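Local coordinates for dITP/XTP pyrophosphatase (Mycobacteroides abscessus, PDB 6WWD), which probably hydrolyses non-canonical purine nucleoside triphosphates such as XTP, dITP and ITP to monophosphates and diphosphate, with magnesium as cofactor, cleansing the nucleotide pool, at residues G46-F49 / E50-A53; H95-D98 / A99-T102; S110-D114 / E115-A119. All coordinates share one frame; numbering follows the deposited sequence.

Interaction 1 of 3, residues G46-F49 / E50-A53; sequences GASF and EDNA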
ATOM      1  N   GLY D  46      -4.512 -11.076  -4.323  1.00 15.28           N
ATOM      2  CA  GLY D  46      -3.809  -9.835  -4.040  1.00 15.41           C
ATOM      3  C   GLY D  46      -2.781  -9.432  -5.079  1.00 12.59           C
ATOM      4  O   GLY D  46      -2.660 -10.003  -6.161  1.00 11.83           O
ATOM      5  N   ALA D  47      -1.978  -8.435  -4.693  1.00 12.41           N
ATOM      6  CA  ALA D  47      -0.993  -7.847  -5.577  1.00 11.38           C
ATOM      7  C   ALA D  47       0.433  -8.276  -5.272  1.00 13.72           C
ATOM      8  O   ALA D  47       1.328  -7.987  -6.072  1.00 13.94           O
ATOM      9  CB  ALA D  47      -1.074  -6.313  -5.503  1.00 12.30           C
ATOM     10  N   SER D  48       0.684  -8.976  -4.166  1.00 12.09           N
ATOM     11  CA  SER D  48       2.071  -9.207  -3.753  1.00 16.74           C
ATOM     12  C   SER D  48       2.604 -10.508  -4.340  1.00 11.91           C
ATOM     13  O   SER D  48       2.337 -11.590  -3.819  1.00 11.37           O
ATOM     14  CB  SER D  48       2.210  -9.223  -2.238  1.00 12.54           C
ATOM     15  OG  SER D  48       3.569  -9.522  -1.916  1.00 13.39           O
ATOM     16  N   PHE D  49       3.399 -10.396  -5.398  1.00 12.26           N
ATOM     17  CA  PHE D  49       4.123 -11.558  -5.914  1.00 14.12           C
ATOM     18  C   PHE D  49       5.107 -12.098  -4.885  1.00 12.78           C
ATOM     19  O   PHE D  49       5.308 -13.317  -4.780  1.00 12.83           O
ATOM     20  CB  PHE D  49       4.851 -11.192  -7.208  1.00 10.41           C
ATOM     21  CG  PHE D  49       3.941 -10.650  -8.250  1.00 16.52           C
ATOM     22  CD1 PHE D  49       3.177 -11.513  -9.039  1.00 11.66           C
ATOM     23  CD2 PHE D  49       3.807  -9.278  -8.426  1.00 12.45           C
ATOM     24  CE1 PHE D  49       2.298 -11.002  -9.992  1.00 11.79           C
ATOM     25  CE2 PHE D  49       2.946  -8.769  -9.383  1.00 14.43           C
ATOM     26  CZ  PHE D  49       2.197  -9.640 -10.179  1.00 10.46           C
ATOM     27  N   GLU D  50       5.732 -11.202  -4.120  1.00 13.30           N
ATOM     28  CA  GLU D  50       6.673 -11.629  -3.090  1.00 13.58           C
ATOM     29  C   GLU D  50       5.989 -12.466  -2.018  1.00 12.89           C
ATOM     30  O   GLU D  50       6.451 -13.566  -1.702  1.00 11.33           O
ATOM     31  CB  GLU D  50       7.350 -10.411  -2.464  1.00 13.66           C
ATOM     32  CG  GLU D  50       8.286  -9.697  -3.393  1.00 14.20           C
ATOM     33  CD  GLU D  50       9.059  -8.591  -2.698  1.00 18.04           C
ATOM     34  OE1 GLU D  50       8.857  -8.386  -1.496  1.00 17.06           O
ATOM     35  OE2 GLU D  50       9.864  -7.916  -3.369  1.00 18.94           O
ATOM     36  N   ASP D  51       4.894 -11.957  -1.433  1.00 12.13           N
ATOM     37  CA  ASP D  51       4.218 -12.711  -0.374  1.00 15.09           C
ATOM     38  C   ASP D  51       3.773 -14.065  -0.893  1.00 15.20           C
ATOM     39  O   ASP D  51       3.868 -15.075  -0.188  1.00 18.53           O
ATOM     40  CB  ASP D  51       2.985 -11.964   0.161  1.00 14.83           C
ATOM     41  CG  ASP D  51       3.330 -10.730   0.954  1.00 22.64           C
ATOM     42  OD1 ASP D  51       4.506 -10.554   1.381  1.00 24.50           O
ATOM     43  OD2 ASP D  51       2.401  -9.917   1.138  1.00 25.22           O
ATOM     44  N   ASN D  52       3.264 -14.099  -2.125  1.00 14.51           N
ATOM     45  CA  ASN D  52       2.729 -15.343  -2.643  1.00 14.13           C
ATOM     46  C   ASN D  52       3.833 -16.324  -2.995  1.00 11.64           C
ATOM     47  O   ASN D  52       3.655 -17.527  -2.807  1.00 14.87           O
ATOM     48  CB  ASN D  52       1.817 -15.057  -3.832  1.00 15.46           C
ATOM     49  CG  ASN D  52       0.398 -14.728  -3.391  1.00 17.08           C
ATOM     50  OD1 ASN D  52      -0.383 -15.627  -3.108  1.00 20.14           O
ATOM     51  ND2 ASN D  52       0.071 -13.431  -3.294  1.00 15.10           N
ATOM     52  N   ALA D  53       4.985 -15.845  -3.461  1.00  9.92           N
ATOM     53  CA  ALA D  53       6.095 -16.766  -3.665  1.00 11.19           C
ATOM     54  C   ALA D  53       6.522 -17.373  -2.338  1.00 12.94           C
ATOM     55  O   ALA D  53       6.770 -18.577  -2.255  1.00 11.07           O
ATOM     56  CB  ALA D  53       7.273 -16.066  -4.349  1.00 12.93           C
TER
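The carbonyl oxygen of Ser48 is gripped twice by one residue, Asn52. The backbone N-H of Asn52 reaches it at 3.2 Å between Asn52 N and Ser48 O, the first i to i+4 bond of the helix, while the side-chain amide adds a second bond of 3.0 Å from Asn52 ND2 to Ser48 O. The two donors arrive from opposite faces of the carbonyl plane, and so both can be accommodated on the one oxygen. The side-chain bond is nearly straight (168° at the hydrogen), and Ser48 O lies almost in the plane of the Asn52 amide. Because ND2 also donates to Thr45 O, the amide is fixed in rotation and ties the incoming loop to the first turn.

Ser48 is the N-cap. A chi1 of 177° sets OG beside the carbonyl carbon of Ser48, and from there it accepts from Asp51 N, 2.8 Å from Ser48 OG, supplying an acceptor to one of the first-turn N-H groups, which have no preceding helical carbonyl to bond to. The Asp51 carboxylate lies alongside the serine side chain, its OD2 3.5 Å from Ser48 CB. Next in line, Ala53 N donates to Phe49 O at 2.9 Å, and regular helix follows.

The cap opens helix 49-64, which lies against the central sheet. The Phe49 ring packs on Val122 and Ala124 of strand 118-128 and on Asp72 of strand 67-77, the predicted proton acceptor and magnesium ligand; Ala53 touches Asp72 and Ala126 of the same two strands.

Interaction 2 of 3, residues H95-D98 / A99-T102; sequences HGDD and AANT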
ATOM      1  N   HIS D  95      -8.480 -19.151 -16.140  1.00 36.68           N
ATOM      2  CA  HIS D  95      -7.083 -19.388 -16.458  1.00 36.89           C
ATOM      3  C   HIS D  95      -6.948 -19.819 -17.916  1.00 42.93           C
ATOM      4  O   HIS D  95      -7.741 -20.620 -18.422  1.00 40.60           O
ATOM      5  CB  HIS D  95      -6.524 -20.472 -15.524  1.00 44.64           C
ATOM      6  CG  HIS D  95      -5.031 -20.563 -15.505  1.00 50.64           C
ATOM      7  ND1 HIS D  95      -4.332 -21.484 -16.257  1.00 62.67           N
ATOM      8  CD2 HIS D  95      -4.100 -19.860 -14.813  1.00 45.26           C
ATOM      9  CE1 HIS D  95      -3.037 -21.340 -16.034  1.00 63.36           C
ATOM     10  NE2 HIS D  95      -2.869 -20.360 -15.164  1.00 51.72           N
ATOM     11  N   GLY D  96      -5.943 -19.266 -18.594  1.00 40.28           N
ATOM     12  CA  GLY D  96      -5.539 -19.706 -19.915  1.00 36.29           C
ATOM     13  C   GLY D  96      -6.198 -19.060 -21.120  1.00 38.68           C
ATOM     14  O   GLY D  96      -5.925 -19.483 -22.249  1.00 34.64           O
ATOM     15  N   ASP D  97      -7.094 -18.095 -20.943  1.00 41.12           N
ATOM     16  CA  ASP D  97      -7.578 -17.338 -22.094  1.00 33.70           C
ATOM     17  C   ASP D  97      -6.841 -16.000 -22.086  1.00 32.40           C
ATOM     18  O   ASP D  97      -7.352 -14.987 -21.603  1.00 26.27           O
ATOM     19  CB  ASP D  97      -9.092 -17.169 -22.054  1.00 39.14           C
ATOM     20  CG  ASP D  97      -9.658 -16.605 -23.359  1.00 38.88           C
ATOM     21  OD1 ASP D  97      -8.906 -15.985 -24.151  1.00 29.04           O
ATOM     22  OD2 ASP D  97     -10.876 -16.776 -23.589  1.00 59.42           O
ATOM     23  N   ASP D  98      -5.604 -16.011 -22.612  1.00 30.79           N
ATOM     24  CA  ASP D  98      -4.785 -14.795 -22.600  1.00 29.17           C
ATOM     25  C   ASP D  98      -5.479 -13.666 -23.343  1.00 24.00           C
ATOM     26  O   ASP D  98      -5.447 -12.511 -22.906  1.00 22.94           O
ATOM     27  CB  ASP D  98      -3.411 -15.035 -23.227  1.00 29.30           C
ATOM     28  CG  ASP D  98      -2.542 -15.969 -22.425  1.00 32.94           C
ATOM     29  OD1 ASP D  98      -2.806 -16.177 -21.220  1.00 35.91           O
ATOM     30  OD2 ASP D  98      -1.560 -16.481 -23.015  1.00 41.86           O
ATOM     31  N   ALA D  99      -6.112 -13.986 -24.471  1.00 25.06           N
ATOM     32  CA  ALA D  99      -6.752 -12.957 -25.281  1.00 26.34           C
ATOM     33  C   ALA D  99      -7.856 -12.257 -24.503  1.00 26.53           C
ATOM     34  O   ALA D  99      -7.987 -11.031 -24.575  1.00 27.76           O
ATOM     35  CB  ALA D  99      -7.299 -13.571 -26.574  1.00 28.11           C
ATOM     36  N   ALA D 100      -8.630 -13.016 -23.711  1.00 22.83           N
ATOM     37  CA  ALA D 100      -9.688 -12.411 -22.903  1.00 21.38           C
ATOM     38  C   ALA D 100      -9.114 -11.583 -21.751  1.00 22.03           C
ATOM     39  O   ALA D 100      -9.680 -10.544 -21.394  1.00 19.67           O
ATOM     40  CB  ALA D 100     -10.638 -13.489 -22.372  1.00 23.51           C
ATOM     41  N   ASN D 101      -8.019 -12.041 -21.130  1.00 18.74           N
ATOM     42  CA  ASN D 101      -7.388 -11.247 -20.070  1.00 18.79           C
ATOM     43  C   ASN D 101      -6.946  -9.893 -20.615  1.00 17.87           C
ATOM     44  O   ASN D 101      -7.199  -8.846 -20.010  1.00 14.10           O
ATOM     45  CB  ASN D 101      -6.182 -11.998 -19.478  1.00 17.18           C
ATOM     46  CG  ASN D 101      -6.574 -13.294 -18.794  1.00 20.38           C
ATOM     47  OD1 ASN D 101      -7.742 -13.510 -18.470  1.00 17.61           O
ATOM     48  ND2 ASN D 101      -5.589 -14.159 -18.552  1.00 19.45           N
ATOM     49  N   THR D 102      -6.297  -9.907 -21.777  1.00 17.22           N
ATOM     50  CA  THR D 102      -5.783  -8.689 -22.397  1.00 19.02           C
ATOM     51  C   THR D 102      -6.914  -7.757 -22.825  1.00 20.56           C
ATOM     52  O   THR D 102      -6.837  -6.541 -22.612  1.00 17.39           O
ATOM     53  CB  THR D 102      -4.894  -9.072 -23.589  1.00 20.95           C
ATOM     54  OG1 THR D 102      -3.646  -9.575 -23.094  1.00 23.62           O
ATOM     55  CG2 THR D 102      -4.652  -7.893 -24.535  1.00 18.38           C
TER
HETATM   56  O   HOH W   1      -2.955 -11.768 -21.458  1.00 22.32           O
HETATM   57  O   HOH W   2      -3.007 -13.795 -19.407  1.00 24.54           O
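Asp97 bends back over the turn that follows it to meet Ala100, as the N-cap residue of helix 98-108. Its CB lies 4.0 Å from Ala100 CB, at ordinary van der Waals distance. One bond further out, Asp97 CG approaches the same methyl more closely, at 3.4 Å from Ala100 CB. The carboxylate then divides its work: OD2 remains beside the methyl, 3.5 Å between Asp97 OD2 and Ala100 CB, whereas OD1 accepts the capping bond from Ala100 N at 3.0 Å. The N-H comes from above the carboxylate, 63° out of its plane, and the bond is moderately bent, 154° at the hydrogen. Rotation about chi1 to -170°, which sets CG beside the carbonyl carbon, carries the carboxylate back toward the helix start. Its negative charge there probably interacts favourably with the helix dipole.

Behind the cap, backbone bonds from Asn101 N to Asp97 O and from Thr102 N to Asp98 O begin the regular i to i+4 pattern. The Asn101 side chain leaves this turn on its buried side: OD1 is hydrogen-bonded to Ser92 OG, and the residue packs on Tyr157, a predicted substrate-binding residue, which Thr102 also touches. Helix 98-108 is thereby joined at its first turn to the loop carrying Ser92 and to the probable nucleotide site.

A water bridges the side chains of Asp98 and Asn101: it donates to Asp98 OD1 and accepts from Asn101 ND2, spanning two atoms that are themselves 4.4 Å apart. A second water donates to Asp98 O and hydrogen-bonds to Thr102 OG1, with 2.8 Å between the water oxygen and Thr102 OG1.

Interaction 3 of 3, residues S110-D114 / E115-A119; sequences SDIPD and ERRGA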
ATOM      1  N   SER D 110      -9.824   1.874 -20.723  1.00 20.67           N
ATOM      2  CA  SER D 110      -9.978   2.480 -22.042  1.00 23.57           C
ATOM      3  C   SER D 110      -9.990   3.998 -22.013  1.00 32.38           C
ATOM      4  O   SER D 110      -9.723   4.626 -23.044  1.00 33.92           O
ATOM      5  CB  SER D 110     -11.256   1.983 -22.714  1.00 25.88           C
ATOM      6  OG  SER D 110     -12.381   2.503 -22.047  1.00 36.37           O
ATOM      7  N   ASP D 111     -10.279   4.617 -20.877  1.00 33.82           N
ATOM      8  CA  ASP D 111     -10.339   6.070 -20.846  1.00 37.47           C
ATOM      9  C   ASP D 111      -9.187   6.709 -20.077  1.00 34.52           C
ATOM     10  O   ASP D 111      -9.202   7.923 -19.849  1.00 37.78           O
ATOM     11  CB  ASP D 111     -11.695   6.506 -20.293  1.00 43.52           C
ATOM     12  CG  ASP D 111     -12.847   6.038 -21.176  1.00 49.05           C
ATOM     13  OD1 ASP D 111     -12.770   6.284 -22.401  1.00 42.88           O
ATOM     14  OD2 ASP D 111     -13.824   5.444 -20.661  1.00 48.10           O
ATOM     15  N   ILE D 112      -8.170   5.939 -19.713  1.00 31.20           N
ATOM     16  CA  ILE D 112      -7.097   6.411 -18.846  1.00 29.96           C
ATOM     17  C   ILE D 112      -6.023   7.055 -19.716  1.00 28.94           C
ATOM     18  O   ILE D 112      -5.521   6.398 -20.641  1.00 28.67           O
ATOM     19  CB  ILE D 112      -6.513   5.273 -18.004  1.00 23.91           C
ATOM     20  CG1 ILE D 112      -7.624   4.575 -17.208  1.00 26.33           C
ATOM     21  CG2 ILE D 112      -5.447   5.807 -17.076  1.00 29.05           C
ATOM     22  CD1 ILE D 112      -8.655   5.549 -16.597  1.00 28.51           C
ATOM     23  N   PRO D 113      -5.648   8.309 -19.465  1.00 32.04           N
ATOM     24  CA  PRO D 113      -4.635   8.971 -20.294  1.00 33.97           C
ATOM     25  C   PRO D 113      -3.256   8.349 -20.113  1.00 33.60           C
ATOM     26  O   PRO D 113      -2.952   7.755 -19.079  1.00 27.65           O
ATOM     27  CB  PRO D 113      -4.661  10.419 -19.799  1.00 36.19           C
ATOM     28  CG  PRO D 113      -5.230  10.343 -18.425  1.00 35.70           C
ATOM     29  CD  PRO D 113      -6.196   9.203 -18.432  1.00 32.14           C
ATOM     30  N   ASP D 114      -2.414   8.515 -21.148  1.00 36.59           N
ATOM     31  CA  ASP D 114      -1.121   7.824 -21.212  1.00 34.88           C
ATOM     32  C   ASP D 114      -0.322   7.978 -19.933  1.00 34.49           C
ATOM     33  O   ASP D 114       0.231   6.998 -19.421  1.00 31.94           O
ATOM     34  CB  ASP D 114      -0.275   8.335 -22.384  1.00 39.45           C
ATOM     35  CG  ASP D 114      -0.747   7.832 -23.741  1.00 44.21           C
ATOM     36  OD1 ASP D 114      -1.375   6.752 -23.838  1.00 41.45           O
ATOM     37  OD2 ASP D 114      -0.443   8.515 -24.736  1.00 62.54           O
ATOM     38  N   GLU D 115      -0.294   9.190 -19.376  1.00 41.14           N
ATOM     39  CA  GLU D 115       0.529   9.478 -18.207  1.00 36.76           C
ATOM     40  C   GLU D 115       0.172   8.616 -17.013  1.00 35.82           C
ATOM     41  O   GLU D 115       1.015   8.420 -16.130  1.00 43.69           O
ATOM     42  CB  GLU D 115       0.404  10.953 -17.821  1.00 44.42           C
ATOM     43  CG  GLU D 115       0.632  11.937 -18.964  1.00 56.03           C
ATOM     44  CD  GLU D 115      -0.595  12.137 -19.842  1.00 59.27           C
ATOM     45  OE1 GLU D 115      -0.466  11.998 -21.079  1.00 62.96           O
ATOM     46  OE2 GLU D 115      -1.683  12.434 -19.297  1.00 56.06           O
ATOM     47  N   ARG D 116      -1.047   8.084 -16.966  1.00 31.91           N
ATOM     48  CA  ARG D 116      -1.510   7.291 -15.835  1.00 28.05           C
ATOM     49  C   ARG D 116      -1.651   5.817 -16.189  1.00 22.58           C
ATOM     50  O   ARG D 116      -2.229   5.045 -15.415  1.00 18.54           O
ATOM     51  CB  ARG D 116      -2.824   7.875 -15.323  1.00 34.73           C
ATOM     52  CG  ARG D 116      -2.666   9.363 -14.969  1.00 33.02           C
ATOM     53  CD  ARG D 116      -3.992  10.096 -14.824  1.00 34.50           C
ATOM     54  NE  ARG D 116      -4.948   9.381 -13.987  1.00 34.76           N
ATOM     55  CZ  ARG D 116      -6.256   9.631 -13.965  1.00 38.32           C
ATOM     56  NH1 ARG D 116      -6.771  10.597 -14.730  1.00 32.50           N
ATOM     57  NH2 ARG D 116      -7.053   8.914 -13.175  1.00 34.04           N
ATOM     58  N   ARG D 117      -1.115   5.404 -17.332  1.00 20.08           N
ATOM     59  CA  ARG D 117      -1.188   4.018 -17.753  1.00 20.17           C
ATOM     60  C   ARG D 117       0.018   3.196 -17.305  1.00 15.85           C
ATOM     61  O   ARG D 117       0.285   2.154 -17.900  1.00 14.98           O
ATOM     62  CB  ARG D 117      -1.363   3.949 -19.274  1.00 20.63           C
ATOM     63  CG  ARG D 117      -2.608   4.679 -19.796  1.00 23.53           C
ATOM     64  CD  ARG D 117      -2.761   4.554 -21.311  1.00 27.28           C
ATOM     65  NE  ARG D 117      -3.148   3.186 -21.670  1.00 18.98           N
ATOM     66  CZ  ARG D 117      -4.391   2.713 -21.643  1.00 24.50           C
ATOM     67  NH1 ARG D 117      -5.413   3.493 -21.295  1.00 23.27           N
ATOM     68  NH2 ARG D 117      -4.608   1.454 -21.973  1.00 19.51           N
ATOM     69  N   GLY D 118       0.738   3.640 -16.270  1.00 15.71           N
ATOM     70  CA  GLY D 118       1.949   2.943 -15.854  1.00 14.73           C
ATOM     71  C   GLY D 118       1.686   1.523 -15.379  1.00 13.00           C
ATOM     72  O   GLY D 118       0.646   1.216 -14.794  1.00 13.22           O
ATOM     73  N   ALA D 119       2.676   0.655 -15.606  1.00 14.62           N
ATOM     74  CA  ALA D 119       2.591  -0.758 -15.260  1.00 14.01           C
ATOM     75  C   ALA D 119       3.997  -1.351 -15.209  1.00 13.59           C
ATOM     76  O   ALA D 119       4.961  -0.736 -15.655  1.00 14.70           O
ATOM     77  CB  ALA D 119       1.728  -1.526 -16.271  1.00 10.26           C
TER
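Arg117 folds its guanidinium back against Ile112 and meets that residue's carbonyl edge-on. The bond from Arg117 NH1 to Ile112 O measures 3.0 Å; the oxygen sits only 3° out of the guanidinium plane, and NH1 lies in the carbonyl plane on a lone pair. A bend at chi3 (71°) brings the group there after an extended start, with Arg117 CG passing 3.2 Å from Pro113 O on the way. The other nitrogens are held too, NE by Ile145 O and NH2 by Ala146 O, while NH1 also donates to Leu109 O, so the rotation of the buried guanidinium is fixed by backbone carbonyls.

Asp114 lies across the arginine chain. Its carboxylate plane stands 82° from that of the guanidinium, and Asp114 OD1 touches methylene, 3.6 Å from Arg117 CD. No guanidinium N-H of Arg117 points at this oxygen, whose salt-bridge partner is Arg147.

The backbone beneath these side chains makes a short 3-10 turn at Asp114 and Glu115, between helix 98-108 and strand 118-128. Its i to i+3 bonds run from Arg116 N to Pro113 O at 2.9 Å and from Arg117 N to Asp114 O at 3.0 Å, with both donors above the carbonyl planes.

Arg116 departs in a different direction from Arg117. Its chain runs obliquely over the proline ring, Arg116 CD 3.8 Å from Pro113 CG, and stands at about a right angle to Ile112, whose CG2 branch meets Arg116 CB at 3.8 Å. Beyond Pro113, Arg116 NH2 donates to Pro43 O and Thr45 OG1 of the third subunit, and Ile112 packs on Thr45 of that same subunit.

Overall arrangement
The three contacts follow one another along the chain: interaction 1 opens helix 49-64, interaction 2 opens helix 98-108, and interaction 3 carries the chain from the latter helix into strand 118-128. Their centres stand about 20 to 24 Å apart, and none touches another; the nearest atoms of interactions 2 and 3 are about 8 Å apart. Strand 118-128 links interactions 1 and 3, since Phe49 packs on its middle while residues 115-119 lead into its start. Interactions 1 and 2 border predicted catalytic or substrate-binding residues, Asp72 and Tyr157 respectively. Interactions 1 and 3 also meet the third subunit, whereas interaction 2 touches no other chain; only interaction 1 combines a predicted active-site neighbour with a subunit contact.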